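Local coordinates for DUF2179 domain-containing protein (PDB 3HLU), which is of unknown function but forms the C-terminal DUF2179 domain, of the GlnB-like clan, of a larger YitT-type protein that is probably membrane-embedded, at residues L31-L36 and I50-R55. Residues are numbered along the deposited sequence; the frame is centred on the assembly and turned at random.
Sequences LGVTML and IMCVMR
An antiparallel pairing of strand 34-40, outermost in the four-stranded sheet of this chain, with strand 48-54, the other arm of a beta hairpin, joins these segments. Thr34 and Met51 form a hydrogen-bonded pair: Thr34 N donates to Met51 O at 3.0 Å in the carbonyl plane, and Met51 N returns a straighter bond to Thr34 O (2.9 Å, 169° at the hydrogen), nearly along the C=O axis. Beyond Val33, toward Leu31, the chains part, and a water donates to Gly32 O at 2.9 Å and weakly accepts from Val53 N. Strand order 2-3-1-4, with helices 18-28 and 56-67 packed on one face, gives a ferredoxin-like βαββαβ topology, consistent with the GlnB-like clan. On the helix-covered face, selenomethionine Met35, bent at chi2 and chi3, lies alongside Ile50 with SE 3.4 Å from Ile50 CG1; both touch Ala22. Val33 crosses Ile50 obliquely there, CB 3.8 Å from Ile50 CG2, while its CG1 meets Cys52 SG, which lies anti to the backbone N (chi1 -176°). On the other face, selenomethionine Met51 extends through chi2, then turns at chi3 (18°), laying CE against CB and CD2 of Leu36.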
ATOM      1  N   LEU A  31       1.194  18.788   6.904  1.00 86.12           N
ATOM      2  CA  LEU A  31       0.478  17.981   5.934  1.00 84.19           C
ATOM      3  C   LEU A  31      -0.762  17.414   6.558  1.00 84.45           C
ATOM      4  O   LEU A  31      -0.738  16.956   7.707  1.00 83.84           O
ATOM      5  CB  LEU A  31       1.354  16.841   5.436  1.00 85.20           C
ATOM      6  CG  LEU A  31       2.441  17.258   4.461  1.00 83.22           C
ATOM      7  CD1 LEU A  31       3.427  16.159   4.392  1.00 81.51           C
ATOM      8  CD2 LEU A  31       1.831  17.564   3.110  1.00 85.71           C
ATOM      9  N   GLY A  32      -1.853  17.461   5.802  1.00 84.68           N
ATOM     10  CA  GLY A  32      -3.097  16.834   6.205  1.00 83.36           C
ATOM     11  C   GLY A  32      -3.169  15.411   5.689  1.00 83.45           C
ATOM     12  O   GLY A  32      -3.019  15.152   4.480  1.00 84.32           O
ATOM     13  N   VAL A  33      -3.384  14.478   6.611  1.00 79.69           N
ATOM     14  CA  VAL A  33      -3.416  13.074   6.255  1.00 82.73           C
ATOM     15  C   VAL A  33      -4.676  12.397   6.789  1.00 87.01           C
ATOM     16  O   VAL A  33      -5.260  12.823   7.804  1.00 84.71           O
ATOM     17  CB  VAL A  33      -2.133  12.328   6.731  1.00 79.45           C
ATOM     18  CG1 VAL A  33      -0.900  13.184   6.483  1.00 78.24           C
ATOM     19  CG2 VAL A  33      -2.220  11.948   8.188  1.00 73.91           C
ATOM     20  N   THR A  34      -5.108  11.358   6.080  1.00 87.58           N
ATOM     21  CA  THR A  34      -6.206  10.518   6.541  1.00 89.52           C
ATOM     22  C   THR A  34      -5.643   9.155   6.912  1.00 87.22           C
ATOM     23  O   THR A  34      -4.803   8.606   6.209  1.00 83.57           O
ATOM     24  CB  THR A  34      -7.273  10.312   5.453  1.00 92.58           C
ATOM     25  OG1 THR A  34      -7.332  11.466   4.599  1.00 94.21           O
ATOM     26  CG2 THR A  34      -8.622  10.068   6.099  1.00 93.64           C
HETATM   27  N   MSE A  35      -6.101   8.618   8.027  1.00 90.19           N
HETATM   28  CA  MSE A  35      -5.672   7.296   8.421  1.00 88.82           C
HETATM   29  C   MSE A  35      -6.624   6.247   7.852  1.00 88.36           C
HETATM   30  O   MSE A  35      -7.576   5.828   8.493  1.00 91.45           O
HETATM   31  CB  MSE A  35      -5.567   7.195   9.934  1.00 88.87           C
HETATM   32  CG  MSE A  35      -4.498   6.227  10.357  1.00 98.36           C
HETATM   33 SE   MSE A  35      -2.724   6.844   9.817  0.43 89.83          SE
HETATM   34  CE  MSE A  35      -2.317   7.881  11.393  1.00 85.95           C
ATOM     35  N   LEU A  36      -6.345   5.847   6.618  1.00 91.22           N
ATOM     36  CA  LEU A  36      -7.096   4.822   5.904  1.00 90.71           C
ATOM     37  C   LEU A  36      -6.895   3.397   6.436  1.00 91.60           C
ATOM     38  O   LEU A  36      -5.851   3.047   6.998  1.00 93.06           O
ATOM     39  CB  LEU A  36      -6.720   4.876   4.426  1.00 91.98           C
ATOM     40  CG  LEU A  36      -7.280   3.763   3.548  1.00 97.72           C
ATOM     41  CD1 LEU A  36      -8.800   3.729   3.664  1.00100.24           C
ATOM     42  CD2 LEU A  36      -6.851   3.939   2.086  1.00 95.50           C
ATOM     43  N   ILE A  50      -1.424   5.308   6.005  1.00 79.07           N
ATOM     44  CA  ILE A  50      -1.522   6.763   5.901  1.00 80.26           C
ATOM     45  C   ILE A  50      -1.748   7.182   4.452  1.00 78.65           C
ATOM     46  O   ILE A  50      -0.947   6.877   3.575  1.00 77.65           O
ATOM     47  CB  ILE A  50      -0.253   7.497   6.416  1.00 77.92           C
ATOM     48  CG1 ILE A  50       0.079   7.112   7.847  1.00 75.08           C
ATOM     49  CG2 ILE A  50      -0.420   8.997   6.323  1.00 74.45           C
ATOM     50  CD1 ILE A  50       1.412   7.640   8.284  1.00 74.78           C
HETATM   51  N   MSE A  51      -2.848   7.890   4.210  1.00 83.09           N
HETATM   52  CA  MSE A  51      -3.114   8.486   2.911  1.00 83.61           C
HETATM   53  C   MSE A  51      -2.853   9.994   2.915  1.00 84.03           C
HETATM   54  O   MSE A  51      -3.236  10.707   3.835  1.00 83.79           O
HETATM   55  CB  MSE A  51      -4.541   8.198   2.487  1.00 85.74           C
HETATM   56  CG  MSE A  51      -5.001   9.023   1.312  1.00 89.14           C
HETATM   57 SE   MSE A  51      -6.732   8.337   0.758  0.41110.05          SE
HETATM   58  CE  MSE A  51      -7.205   7.337   2.389  1.00 88.47           C
ATOM     59  N   CYS A  52      -2.200  10.483   1.876  1.00 82.10           N
ATOM     60  CA  CYS A  52      -1.868  11.878   1.824  1.00 81.37           C
ATOM     61  C   CYS A  52      -1.688  12.309   0.379  1.00 85.86           C
ATOM     62  O   CYS A  52      -0.940  11.694  -0.372  1.00 86.77           O
ATOM     63  CB  CYS A  52      -0.601  12.135   2.632  1.00 81.03           C
ATOM     64  SG  CYS A  52      -0.130  13.879   2.753  1.00 84.69           S
ATOM     65  N   VAL A  53      -2.401  13.360  -0.014  1.00 87.96           N
ATOM     66  CA  VAL A  53      -2.198  13.966  -1.321  1.00 89.57           C
ATOM     67  C   VAL A  53      -1.161  15.058  -1.171  1.00 90.10           C
ATOM     68  O   VAL A  53      -1.169  15.800  -0.190  1.00 90.27           O
ATOM     69  CB  VAL A  53      -3.488  14.562  -1.878  1.00 90.85           C
ATOM     70  CG1 VAL A  53      -4.563  13.489  -1.992  1.00 88.89           C
ATOM     71  CG2 VAL A  53      -3.967  15.701  -0.982  1.00 98.34           C
HETATM   72  N   MSE A  54      -0.259  15.145  -2.137  1.00 94.53           N
HETATM   73  CA  MSE A  54       0.887  16.020  -1.996  1.00 95.84           C
HETATM   74  C   MSE A  54       1.665  16.146  -3.297  1.00 98.17           C
HETATM   75  O   MSE A  54       1.547  15.312  -4.185  1.00 97.23           O
HETATM   76  CB  MSE A  54       1.804  15.483  -0.903  1.00 94.03           C
HETATM   77  CG  MSE A  54       2.619  14.275  -1.345  1.00 99.04           C
HETATM   78 SE   MSE A  54       3.728  13.472   0.074  1.00122.27          SE
HETATM   79  CE  MSE A  54       2.440  12.187   0.813  1.00 98.53           C
ATOM     80  N   ARG A  55       2.457  17.208  -3.388  1.00100.38           N
ATOM     81  CA  ARG A  55       3.299  17.473  -4.540  1.00102.93           C
ATOM     82  C   ARG A  55       4.585  16.664  -4.370  1.00102.59           C
ATOM     83  O   ARG A  55       4.901  16.248  -3.251  1.00 98.54           O
ATOM     84  CB  ARG A  55       3.594  18.979  -4.628  1.00105.31           C
ATOM     85  CG  ARG A  55       2.450  19.870  -4.108  1.00109.21           C
ATOM     86  CD  ARG A  55       2.643  21.352  -4.428  1.00111.01           C
ATOM     87  NE  ARG A  55       2.020  21.723  -5.703  1.00118.36           N
ATOM     88  CZ  ARG A  55       1.941  22.971  -6.166  1.00121.15           C
ATOM     89  NH1 ARG A  55       1.358  23.221  -7.340  1.00119.10           N
ATOM     90  NH2 ARG A  55       2.450  23.976  -5.458  1.00117.53           N
TER
HETATM   91  O   HOH W   1      -4.772  14.200   2.403  1.00 82.40           O